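PDB 4RCK: hypothetical membrane spanning protein from Vibrio fischeri, which is of unknown function but carries a magnesium-binding von Willebrand factor type A domain of the BatA type as part of a membrane-spanning chain. Local coordinates for residues L27-E33 / D45-V50; D20-D26 / R65-F71; S55-D59 / R85-R89; R125-S131 / H153-V159. All coordinates share one frame; numbering follows the deposited sequence.

Contact 1 (L27-E33 / D45-V50); sequences LSGSMAE and DRLTAV. With MG (magnesium ion), chain C.
Arg-46, the first residue of helix 46-60, runs back along loop 27-33, which carries Ser-28 and Ser-30 of the DxSxS sequence (its aspartate is Asp-26) of a MIDAS, the metal ion-dependent adhesion site of von Willebrand factor A domains. Its CB lies 3.3 Å from Met-31 O and also meets the selenomethionine methyl, Met-31 CE. Its CG comes 3.4 Å from Glu-33 O, and CD passes Ser-30 O. Beyond CG the chain is extended, carrying the guanidinium along the 3-10 turn 29-32, where Glu-33 CB sits over the centre of one face. At the tip, NH2 is 3.1 Å from Ser-30 O, while NH1 forms a salt bridge with Asp-35; NH2 also has a long, weak ion pair with Asp-132 of the second subunit. Backbone bonds dock the start of the helix on the loop: Arg-46 N donates to Glu-33 O at 3.0 Å and Leu-47 N to Met-31 O at 3.3 Å. Asp-45 is the N-cap. With chi1 at 58° its carboxylate folds over the first turn, and OD1 accepts from both Thr-48 N and Thr-48 OG1, which arrive from one face of its plane. Beneath these links, Met-31 bends at chi2 and chi3 and crosses Arg-46 at about a right angle, bringing CE 3.8 Å from Val-50 CG2. Leu-27 CD2 touches Leu-47 CD1. On the far side of the loop the magnesium ion is bound by Ser-28 OG at 2.6 Å and Ser-30 OG at 2.2 Å, the latter oxygen also hydrogen-bonded to Asp-132 OD2 of the second subunit.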
# COMPACT_ATOMS: atom_id res chain seq x y z
N LEU A 27 -14.40 -3.56 22.46
CA LEU A 27 -15.39 -2.52 22.71
C LEU A 27 -16.49 -2.99 23.67
O LEU A 27 -17.52 -2.32 23.82
CB LEU A 27 -16.03 -2.05 21.40
CG LEU A 27 -15.26 -1.02 20.57
CD1 LEU A 27 -16.16 -0.42 19.50
CD2 LEU A 27 -14.67 0.08 21.45
N SER A 28 -16.27 -4.12 24.32
CA SER A 28 -17.25 -4.70 25.24
C SER A 28 -17.58 -3.73 26.37
O SER A 28 -16.77 -2.87 26.71
CB SER A 28 -16.76 -6.02 25.83
OG SER A 28 -15.76 -5.81 26.80
N GLY A 29 -18.77 -3.89 26.94
CA GLY A 29 -19.27 -2.97 27.95
C GLY A 29 -18.37 -2.79 29.16
O GLY A 29 -18.46 -1.78 29.85
N SER A 30 -17.50 -3.77 29.40
CA SER A 30 -16.56 -3.71 30.52
C SER A 30 -15.48 -2.65 30.31
O SER A 30 -14.76 -2.28 31.24
CB SER A 30 -15.92 -5.09 30.76
OG SER A 30 -15.54 -5.71 29.54
N MSE A 31 -15.37 -2.16 29.07
CA MSE A 31 -14.40 -1.13 28.72
C MSE A 31 -14.79 0.24 29.27
O MSE A 31 -14.02 1.19 29.17
CB MSE A 31 -14.23 -1.04 27.21
CG MSE A 31 -13.52 -2.23 26.57
SE MSE A 31 -11.61 -2.26 26.97
CE MSE A 31 -11.11 -0.55 26.17
N ALA A 32 -16.00 0.34 29.82
CA ALA A 32 -16.48 1.61 30.35
C ALA A 32 -16.01 1.82 31.79
O ALA A 32 -16.19 2.89 32.36
CB ALA A 32 -18.00 1.68 30.28
N GLU A 33 -15.40 0.78 32.35
CA GLU A 33 -14.82 0.85 33.68
C GLU A 33 -13.65 1.83 33.72
O GLU A 33 -12.84 1.87 32.81
CB GLU A 33 -14.36 -0.53 34.14
CG GLU A 33 -13.81 -0.57 35.56
CD GLU A 33 -14.90 -0.73 36.60
OE1 GLU A 33 -16.06 -0.99 36.22
OE2 GLU A 33 -14.58 -0.62 37.80
N ASP A 45 -11.90 6.13 32.08
CA ASP A 45 -12.33 4.81 31.62
C ASP A 45 -11.36 4.22 30.59
O ASP A 45 -10.55 4.93 30.00
CB ASP A 45 -13.74 4.88 31.04
CG ASP A 45 -13.86 5.87 29.89
OD1 ASP A 45 -13.51 5.50 28.75
OD2 ASP A 45 -14.31 7.01 30.13
N ARG A 46 -11.46 2.91 30.40
CA ARG A 46 -10.51 2.16 29.59
C ARG A 46 -10.49 2.59 28.13
O ARG A 46 -9.42 2.74 27.54
CB ARG A 46 -10.80 0.66 29.69
CG ARG A 46 -10.53 0.07 31.07
CD ARG A 46 -11.09 -1.34 31.19
NE ARG A 46 -10.78 -1.94 32.49
CZ ARG A 46 -11.31 -3.08 32.93
NH1 ARG A 46 -10.96 -3.55 34.12
NH2 ARG A 46 -12.18 -3.74 32.18
N LEU A 47 -11.67 2.77 27.54
CA LEU A 47 -11.76 3.15 26.13
C LEU A 47 -11.12 4.51 25.87
O LEU A 47 -10.50 4.73 24.83
CB LEU A 47 -13.21 3.15 25.66
CG LEU A 47 -13.42 3.55 24.19
CD1 LEU A 47 -12.66 2.62 23.27
CD2 LEU A 47 -14.90 3.59 23.83
N THR A 48 -11.28 5.43 26.82
CA THR A 48 -10.70 6.76 26.70
C THR A 48 -9.17 6.68 26.67
O THR A 48 -8.53 7.31 25.82
CB THR A 48 -11.13 7.68 27.85
OG1 THR A 48 -12.56 7.73 27.91
CG2 THR A 48 -10.59 9.09 27.62
N ALA A 49 -8.61 5.92 27.59
CA ALA A 49 -7.16 5.73 27.65
C ALA A 49 -6.65 5.09 26.37
O ALA A 49 -5.61 5.48 25.84
CB ALA A 49 -6.79 4.88 28.86
N VAL A 50 -7.40 4.11 25.88
CA VAL A 50 -7.05 3.42 24.64
C VAL A 50 -7.07 4.36 23.45
O VAL A 50 -6.13 4.38 22.66
CB VAL A 50 -8.01 2.25 24.38
CG1 VAL A 50 -7.82 1.71 22.97
CG2 VAL A 50 -7.81 1.17 25.42
MG MG C . -15.52 -7.65 28.56

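Contact 2 (D20-D26 / R65-F71); sequences DMMLVVD and RLGLVLF
Val-24 and Val-69 run alongside each other from neighbouring strands, with Val-24 CG2 4.0 Å from Val-69 CB. On that face selenomethionine Met-22 is bent at chi2 (72°) and chi3, which brings SE 3.7 Å from Gly-67 CA, and its CG meets Val-69 CG2. The other face pairs Met-21 CB with Leu-66 CD2 at 3.6 Å and Val-25 CB with Leu-70 CD2. Helix 106-118 covers Met-22 and Val-24, helix 46-60 Met-21 and Leu-23, giving the alpha-beta-alpha sandwich of a vWA domain. The parallel strands share six backbone hydrogen bonds, among them Val-69 N to Leu-23 O at 2.7 Å, and a strand of the second subunit continues the sheet beyond strand 19-26. Toward the C-terminal ends, chi1 of 64° swings the Phe-71 ring to its neighbour: Asp-26 CA sits over one face, offset toward the rim, in a CH-pi contact, and Val-24 CG1 approaches obliquely. Asp-26 OD1 accepts from Ser-28 N, while OD2 bonds Ser-131 OG of the second subunit. At the N-terminal ends Asp-20 and Arg-65 form a salt bridge through two weak, bent bonds, Arg-65 NE to Asp-20 OD1 at 2.9 Å and NH2 to OD2 at 2.6 Å, the carboxylate and guanidinium planes 57° apart.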
# COMPACT_ATOMS: atom_id res chain seq x y z
N ASP A 20 2.16 -3.94 7.05
CA ASP A 20 0.71 -4.01 7.18
C ASP A 20 0.34 -4.38 8.61
O ASP A 20 0.66 -5.48 9.07
CB ASP A 20 0.10 -5.02 6.20
CG ASP A 20 -0.02 -4.46 4.80
OD1 ASP A 20 0.08 -3.23 4.64
OD2 ASP A 20 -0.23 -5.27 3.87
N MSE A 21 -0.33 -3.48 9.32
CA MSE A 21 -0.65 -3.73 10.72
C MSE A 21 -2.13 -3.55 11.00
O MSE A 21 -2.71 -2.50 10.74
CB MSE A 21 0.18 -2.81 11.62
CG MSE A 21 1.29 -2.07 10.89
SE MSE A 21 2.88 -1.84 11.99
CE MSE A 21 1.99 -1.32 13.65
N MSE A 22 -2.75 -4.60 11.54
CA MSE A 22 -4.17 -4.58 11.85
C MSE A 22 -4.40 -4.39 13.35
O MSE A 22 -3.96 -5.21 14.16
CB MSE A 22 -4.84 -5.87 11.38
CG MSE A 22 -6.32 -5.72 11.08
SE MSE A 22 -6.60 -4.71 9.44
CE MSE A 22 -5.25 -5.60 8.35
N LEU A 23 -5.09 -3.32 13.70
CA LEU A 23 -5.43 -3.06 15.09
C LEU A 23 -6.77 -3.69 15.44
O LEU A 23 -7.77 -3.45 14.77
CB LEU A 23 -5.45 -1.55 15.37
CG LEU A 23 -4.16 -0.78 15.08
CD1 LEU A 23 -4.33 0.70 15.39
CD2 LEU A 23 -2.99 -1.37 15.86
N VAL A 24 -6.79 -4.49 16.50
CA VAL A 24 -8.01 -5.15 16.95
C VAL A 24 -8.35 -4.70 18.37
O VAL A 24 -7.60 -4.98 19.31
CB VAL A 24 -7.87 -6.68 16.90
CG1 VAL A 24 -9.20 -7.34 17.25
CG2 VAL A 24 -7.41 -7.12 15.53
N VAL A 25 -9.48 -4.03 18.53
CA VAL A 25 -9.81 -3.37 19.79
C VAL A 25 -11.12 -3.84 20.42
O VAL A 25 -12.16 -3.94 19.77
CB VAL A 25 -9.86 -1.84 19.60
CG1 VAL A 25 -10.54 -1.17 20.79
CG2 VAL A 25 -8.45 -1.29 19.41
N ASP A 26 -11.04 -4.14 21.72
CA ASP A 26 -12.18 -4.56 22.54
C ASP A 26 -13.13 -3.40 22.82
O ASP A 26 -12.72 -2.38 23.38
CB ASP A 26 -11.66 -5.14 23.86
CG ASP A 26 -12.71 -5.94 24.61
OD1 ASP A 26 -13.90 -5.60 24.55
OD2 ASP A 26 -12.32 -6.93 25.27
N ARG A 65 0.71 0.59 6.29
CA ARG A 65 -0.75 0.57 6.21
C ARG A 65 -1.35 0.11 7.53
O ARG A 65 -0.84 -0.80 8.17
CB ARG A 65 -1.23 -0.34 5.08
CG ARG A 65 -1.31 0.34 3.73
CD ARG A 65 -1.99 -0.55 2.70
NE ARG A 65 -1.33 -1.84 2.59
CZ ARG A 65 -1.82 -2.87 1.91
NH1 ARG A 65 -2.99 -2.75 1.28
NH2 ARG A 65 -1.16 -4.02 1.85
N LEU A 66 -2.45 0.74 7.92
CA LEU A 66 -3.11 0.42 9.17
C LEU A 66 -4.61 0.21 8.98
O LEU A 66 -5.24 0.90 8.17
CB LEU A 66 -2.85 1.52 10.21
CG LEU A 66 -1.44 1.56 10.79
CD1 LEU A 66 -1.14 2.91 11.42
CD2 LEU A 66 -1.27 0.45 11.82
N GLY A 67 -5.17 -0.74 9.72
CA GLY A 67 -6.59 -1.03 9.66
C GLY A 67 -7.17 -1.24 11.05
O GLY A 67 -6.42 -1.49 12.00
N LEU A 68 -8.49 -1.15 11.17
CA LEU A 68 -9.12 -1.21 12.49
C LEU A 68 -10.25 -2.24 12.58
O LEU A 68 -11.23 -2.19 11.83
CB LEU A 68 -9.67 0.18 12.85
CG LEU A 68 -10.40 0.33 14.19
CD1 LEU A 68 -9.56 -0.21 15.34
CD2 LEU A 68 -10.75 1.79 14.43
N VAL A 69 -10.09 -3.18 13.51
CA VAL A 69 -11.14 -4.15 13.81
C VAL A 69 -11.64 -3.94 15.24
O VAL A 69 -10.85 -3.86 16.17
CB VAL A 69 -10.64 -5.61 13.66
CG1 VAL A 69 -11.76 -6.59 13.93
CG2 VAL A 69 -10.06 -5.83 12.27
N LEU A 70 -12.95 -3.84 15.39
CA LEU A 70 -13.56 -3.68 16.71
C LEU A 70 -14.34 -4.94 17.05
O LEU A 70 -14.99 -5.51 16.17
CB LEU A 70 -14.48 -2.46 16.73
CG LEU A 70 -13.89 -1.15 16.20
CD1 LEU A 70 -14.99 -0.11 15.98
CD2 LEU A 70 -12.84 -0.61 17.16
N PHE A 71 -14.29 -5.39 18.30
CA PHE A 71 -15.08 -6.56 18.64
C PHE A 71 -15.84 -6.47 19.96
O PHE A 71 -15.60 -5.59 20.80
CB PHE A 71 -14.20 -7.83 18.64
CG PHE A 71 -13.11 -7.84 19.68
CD1 PHE A 71 -11.93 -7.15 19.46
CD2 PHE A 71 -13.25 -8.58 20.84
CE1 PHE A 71 -10.91 -7.18 20.40
CE2 PHE A 71 -12.24 -8.61 21.78
CZ PHE A 71 -11.07 -7.91 21.57

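Contact 3 (S55-D59 / R85-R89); sequences SDFID and RNTVR
Ile-58 points at helix 85-93 and divides its branches between two turns of it. CG2 packs on the base of Arg-85, 3.3 Å from its CB, the two side chains passing antiparallel; CD1 reaches Val-88 CG1 at 4.2 Å and the backbone of Arg-89. One turn earlier, Ser-55 CB lies against Arg-89 CG at 3.5 Å, the aliphatic part of this arginine lying along the serine. The arginine's charged end then meets Asp-59: Arg-89 NE donates to Asp-59 OD1 in a salt bridge that is straight but long and weak at 3.4 Å. The oxygen approaches the guanidinium at its edge, near its plane, while the carboxylate itself stands nearly upright to that plane, 78° away.

Bends at chi2 and chi3 fold Arg-89 back along its own helix, where Asn-86 probably helps to position it. Asn-86 CA lies over one guanidinium face, and Asn-86 OD1 accepts a weak, bent bond from Arg-89 NH2 at 2.7 Å. Arg-85 is likewise bent at chi2 and chi3, which lays its guanidinium beside the carbonyls of the facing helix, with Ile-58 O above one face near the rim and Asp-59 O obliquely placed, 3.7 Å from Arg-85 NH2.

The two helical segments are antiparallel, 176° between directions, with axes 9.7 Å apart. Both helices pack on the same face of the sheet, in one helical layer of the vWA alpha-beta-alpha sandwich: Ile-58 and Arg-85 rest on Leu-66, Val-88 on Leu-68 of strand 65-71 and on Thr-79 and Thr-82 of strand 75-82, while Phe-57 stacks edge-to-face on Tyr-212 of the second subunit.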
# COMPACT_ATOMS: atom_id res chain seq x y z
N SER A 55 -4.12 6.27 19.34
CA SER A 55 -4.08 7.39 18.41
C SER A 55 -2.67 7.96 18.29
O SER A 55 -2.19 8.21 17.18
CB SER A 55 -5.06 8.49 18.83
OG SER A 55 -4.39 9.72 19.04
N ASP A 56 -2.02 8.16 19.43
CA ASP A 56 -0.63 8.60 19.47
C ASP A 56 0.30 7.60 18.77
O ASP A 56 1.22 7.99 18.05
CB ASP A 56 -0.17 8.81 20.91
CG ASP A 56 -0.74 10.07 21.54
OD1 ASP A 56 -1.59 10.73 20.91
OD2 ASP A 56 -0.34 10.40 22.67
N PHE A 57 0.04 6.32 19.00
CA PHE A 57 0.78 5.23 18.36
C PHE A 57 0.72 5.33 16.85
O PHE A 57 1.73 5.13 16.16
CB PHE A 57 0.23 3.88 18.81
CG PHE A 57 0.75 2.71 18.01
CD1 PHE A 57 1.97 2.14 18.33
CD2 PHE A 57 0.02 2.19 16.96
CE1 PHE A 57 2.45 1.07 17.60
CE2 PHE A 57 0.50 1.12 16.23
CZ PHE A 57 1.72 0.56 16.55
N ILE A 58 -0.48 5.63 16.36
CA ILE A 58 -0.76 5.75 14.93
C ILE A 58 0.07 6.86 14.29
O ILE A 58 0.64 6.68 13.21
CB ILE A 58 -2.26 6.01 14.70
CG1 ILE A 58 -3.10 4.81 15.15
CG2 ILE A 58 -2.54 6.30 13.26
CD1 ILE A 58 -4.58 4.94 14.86
N ASP A 59 0.15 8.00 14.97
CA ASP A 59 0.96 9.12 14.50
C ASP A 59 2.43 8.74 14.34
O ASP A 59 3.14 9.29 13.49
CB ASP A 59 0.86 10.31 15.46
CG ASP A 59 -0.57 10.76 15.70
OD1 ASP A 59 -1.47 10.27 15.00
OD2 ASP A 59 -0.78 11.61 16.60
N ARG A 85 -3.48 7.64 8.01
CA ARG A 85 -3.64 7.29 9.41
C ARG A 85 -4.74 8.09 10.09
O ARG A 85 -5.44 7.59 10.97
CB ARG A 85 -2.32 7.49 10.14
CG ARG A 85 -1.31 6.40 9.88
CD ARG A 85 -0.19 6.94 9.04
NE ARG A 85 0.22 8.23 9.56
CZ ARG A 85 1.48 8.64 9.63
NH1 ARG A 85 2.46 7.85 9.20
NH2 ARG A 85 1.76 9.84 10.13
N ASN A 86 -4.87 9.35 9.66
CA ASN A 86 -5.90 10.26 10.16
C ASN A 86 -7.29 9.64 10.21
O ASN A 86 -8.02 9.83 11.18
CB ASN A 86 -5.93 11.52 9.30
CG ASN A 86 -4.57 12.18 9.19
OD1 ASN A 86 -3.77 12.15 10.12
ND2 ASN A 86 -4.31 12.79 8.04
N THR A 87 -7.66 8.90 9.17
CA THR A 87 -8.99 8.30 9.10
C THR A 87 -9.14 7.17 10.12
O THR A 87 -10.22 6.94 10.65
CB THR A 87 -9.32 7.78 7.68
OG1 THR A 87 -10.73 7.52 7.57
CG2 THR A 87 -8.55 6.51 7.35
N VAL A 88 -8.04 6.47 10.41
CA VAL A 88 -8.08 5.39 11.38
C VAL A 88 -8.14 5.97 12.79
O VAL A 88 -8.75 5.39 13.69
CB VAL A 88 -6.86 4.45 11.27
CG1 VAL A 88 -7.11 3.16 12.03
CG2 VAL A 88 -6.54 4.16 9.81
N ARG A 89 -7.51 7.12 12.96
CA ARG A 89 -7.48 7.80 14.25
C ARG A 89 -8.83 8.41 14.59
O ARG A 89 -9.29 8.33 15.72
CB ARG A 89 -6.41 8.90 14.24
CG ARG A 89 -6.14 9.49 15.61
CD ARG A 89 -5.84 10.98 15.55
NE ARG A 89 -4.74 11.29 14.64
CZ ARG A 89 -4.84 12.11 13.60
NH1 ARG A 89 -5.99 12.71 13.33
NH2 ARG A 89 -3.78 12.34 12.83

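Contact 4 (R125-S131 / H153-V159); sequences RTIILLS and HAKIYTV
Tyr-157 bonds through its backbone to the residues flanking its partner Ile-128: its N donates to Ile-127 O at 2.7 Å and its O accepts from Leu-129 N at 2.9 Å. The pattern repeats along the ladder, from Lys-155 N to Arg-125 O at one end to Ser-131 N to Val-159 O at the other, six bonds in all. Buried polar side chains find partners beyond the strand pair: Thr-126 OG1 and Tyr-157 OH bond the two carboxylate oxygens of Glu-219, and Ser-131 OG bonds Asp-26 OD2 of the second subunit. Strands 124-131 and 154-161, with helix 142-151 between them, make a beta-alpha-beta crossover of the vWA domain; a Schellman motif with His-153 at C-prime ends the helix and turns the chain into its second strand. A strand of the second subunit pairs, also parallel, with residues 125-129. On one face Ile-127 crosses Ile-156, with CB to CB 3.7 Å between them. Ile-156 CD1 continues to Leu-129 CB at 3.5 Å, and Ile-191 of helix 185-195 touches the Ile-156 side chain. Ile-127 CD1 touches Ala-154 CB at 4.1 Å. On the opposite face, chi1 of -57° puts Thr-126 OG1 beside its backbone N and turns the CG2 methyl opposite it, in plane at the edge of the Tyr-157 ring, 3.8 Å from CE2. Leu-130 CB packs on Val-159 CB, and Ile-215 of helix 205-218 lies against Ile-128 and Tyr-157.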
# COMPACT_ATOMS: atom_id res chain seq x y z
N ARG A 125 -2.43 -6.24 -11.38
CA ARG A 125 -1.16 -5.84 -11.97
C ARG A 125 -1.36 -5.09 -13.28
O ARG A 125 -2.11 -5.52 -14.15
CB ARG A 125 -0.28 -7.07 -12.18
CG ARG A 125 0.06 -7.79 -10.89
CD ARG A 125 0.60 -9.18 -11.15
NE ARG A 125 1.18 -9.77 -9.95
CZ ARG A 125 1.62 -11.02 -9.87
NH1 ARG A 125 1.53 -11.83 -10.92
NH2 ARG A 125 2.13 -11.47 -8.73
N THR A 126 -0.67 -3.96 -13.41
CA THR A 126 -0.81 -3.12 -14.59
C THR A 126 0.54 -2.58 -15.07
O THR A 126 1.30 -2.00 -14.30
CB THR A 126 -1.75 -1.93 -14.32
OG1 THR A 126 -3.02 -2.42 -13.87
CG2 THR A 126 -1.94 -1.09 -15.58
N ILE A 127 0.83 -2.78 -16.35
CA ILE A 127 2.05 -2.24 -16.95
C ILE A 127 1.72 -1.11 -17.91
O ILE A 127 0.79 -1.22 -18.72
CB ILE A 127 2.85 -3.33 -17.70
CG1 ILE A 127 3.07 -4.55 -16.81
CG2 ILE A 127 4.18 -2.77 -18.18
CD1 ILE A 127 3.81 -5.68 -17.50
N ILE A 128 2.46 -0.01 -17.82
CA ILE A 128 2.32 1.07 -18.79
C ILE A 128 3.62 1.26 -19.56
O ILE A 128 4.60 1.76 -19.01
CB ILE A 128 1.91 2.39 -18.12
CG1 ILE A 128 0.66 2.19 -17.27
CG2 ILE A 128 1.67 3.47 -19.18
CD1 ILE A 128 0.21 3.44 -16.55
N LEU A 129 3.61 0.85 -20.82
CA LEU A 129 4.79 0.97 -21.68
C LEU A 129 4.59 2.02 -22.75
O LEU A 129 3.55 2.06 -23.41
CB LEU A 129 5.10 -0.38 -22.33
CG LEU A 129 5.87 -0.38 -23.65
CD1 LEU A 129 7.37 -0.31 -23.41
CD2 LEU A 129 5.51 -1.61 -24.49
N LEU A 130 5.58 2.89 -22.91
CA LEU A 130 5.59 3.82 -24.03
C LEU A 130 6.91 3.73 -24.78
O LEU A 130 7.96 3.46 -24.18
CB LEU A 130 5.33 5.26 -23.56
CG LEU A 130 6.53 6.09 -23.11
CD1 LEU A 130 6.34 7.52 -23.55
CD2 LEU A 130 6.68 6.02 -21.60
N SER A 131 6.86 3.93 -26.09
CA SER A 131 8.02 3.78 -26.96
C SER A 131 7.85 4.61 -28.22
O SER A 131 6.73 4.85 -28.66
CB SER A 131 8.26 2.31 -27.31
OG SER A 131 9.38 2.15 -28.16
N HIS A 153 -1.12 -12.34 -15.12
CA HIS A 153 -2.30 -11.51 -14.86
C HIS A 153 -2.01 -10.01 -14.92
O HIS A 153 -2.62 -9.23 -14.19
CB HIS A 153 -2.91 -11.85 -13.50
CG HIS A 153 -3.13 -13.32 -13.30
ND1 HIS A 153 -3.96 -14.06 -14.10
CD2 HIS A 153 -2.62 -14.17 -12.38
CE1 HIS A 153 -3.96 -15.32 -13.69
NE2 HIS A 153 -3.16 -15.41 -12.65
N ALA A 154 -1.08 -9.61 -15.78
CA ALA A 154 -0.76 -8.20 -15.94
C ALA A 154 -1.43 -7.61 -17.17
O ALA A 154 -1.28 -8.13 -18.28
CB ALA A 154 0.74 -7.99 -16.00
N LYS A 155 -2.18 -6.54 -16.98
CA LYS A 155 -2.77 -5.80 -18.08
C LYS A 155 -1.82 -4.68 -18.49
O LYS A 155 -1.59 -3.75 -17.73
CB LYS A 155 -4.14 -5.23 -17.68
CG LYS A 155 -4.91 -4.56 -18.81
CD LYS A 155 -6.19 -3.90 -18.30
CE LYS A 155 -7.26 -4.92 -17.93
NZ LYS A 155 -8.49 -4.26 -17.41
N ILE A 156 -1.25 -4.79 -19.69
CA ILE A 156 -0.29 -3.78 -20.13
C ILE A 156 -0.88 -2.83 -21.19
O ILE A 156 -1.36 -3.25 -22.24
CB ILE A 156 1.02 -4.44 -20.67
CG1 ILE A 156 1.60 -3.67 -21.87
CG2 ILE A 156 0.81 -5.89 -21.02
CD1 ILE A 156 2.52 -2.56 -21.49
N TYR A 157 -0.85 -1.55 -20.85
CA TYR A 157 -1.25 -0.48 -21.76
C TYR A 157 -0.03 0.01 -22.53
O TYR A 157 1.03 0.23 -21.95
CB TYR A 157 -1.89 0.68 -21.00
CG TYR A 157 -3.19 0.34 -20.31
CD1 TYR A 157 -4.39 0.32 -21.01
CD2 TYR A 157 -3.23 0.06 -18.95
CE1 TYR A 157 -5.58 0.01 -20.39
CE2 TYR A 157 -4.41 -0.24 -18.31
CZ TYR A 157 -5.59 -0.27 -19.04
OH TYR A 157 -6.78 -0.57 -18.41
N THR A 158 -0.18 0.20 -23.84
CA THR A 158 0.93 0.65 -24.67
C THR A 158 0.68 2.05 -25.22
O THR A 158 -0.44 2.38 -25.61
CB THR A 158 1.17 -0.33 -25.83
OG1 THR A 158 0.04 -0.33 -26.71
CG2 THR A 158 1.38 -1.74 -25.30
N VAL A 159 1.73 2.87 -25.25
CA VAL A 159 1.61 4.24 -25.73
C VAL A 159 2.64 4.56 -26.80
O VAL A 159 3.84 4.64 -26.53
CB VAL A 159 1.78 5.26 -24.57
CG1 VAL A 159 1.56 6.68 -25.08
CG2 VAL A 159 0.82 4.94 -23.44

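Contacts 1, 2 and 3 belong to one half of the elongated chain and contact 4 to the other, with the centres of contacts 1 and 4 about 50 Å apart. Contacts 1 and 2 meet at the metal-site end of the sheet, where Leu-27 CD1 packs on Leu-70 CD1. Contact 3, centred about 11 Å from contact 2, lies over it through Leu-66 and Leu-68. Within one chain contacts 2 and 4 stay about 13 Å apart at nearest atoms; the second subunit joins such halves in a continuous sheet, consistent with domain swapping, and supplies Asp-132, the residue just after strand 124-131, at the magnesium site of contact 1.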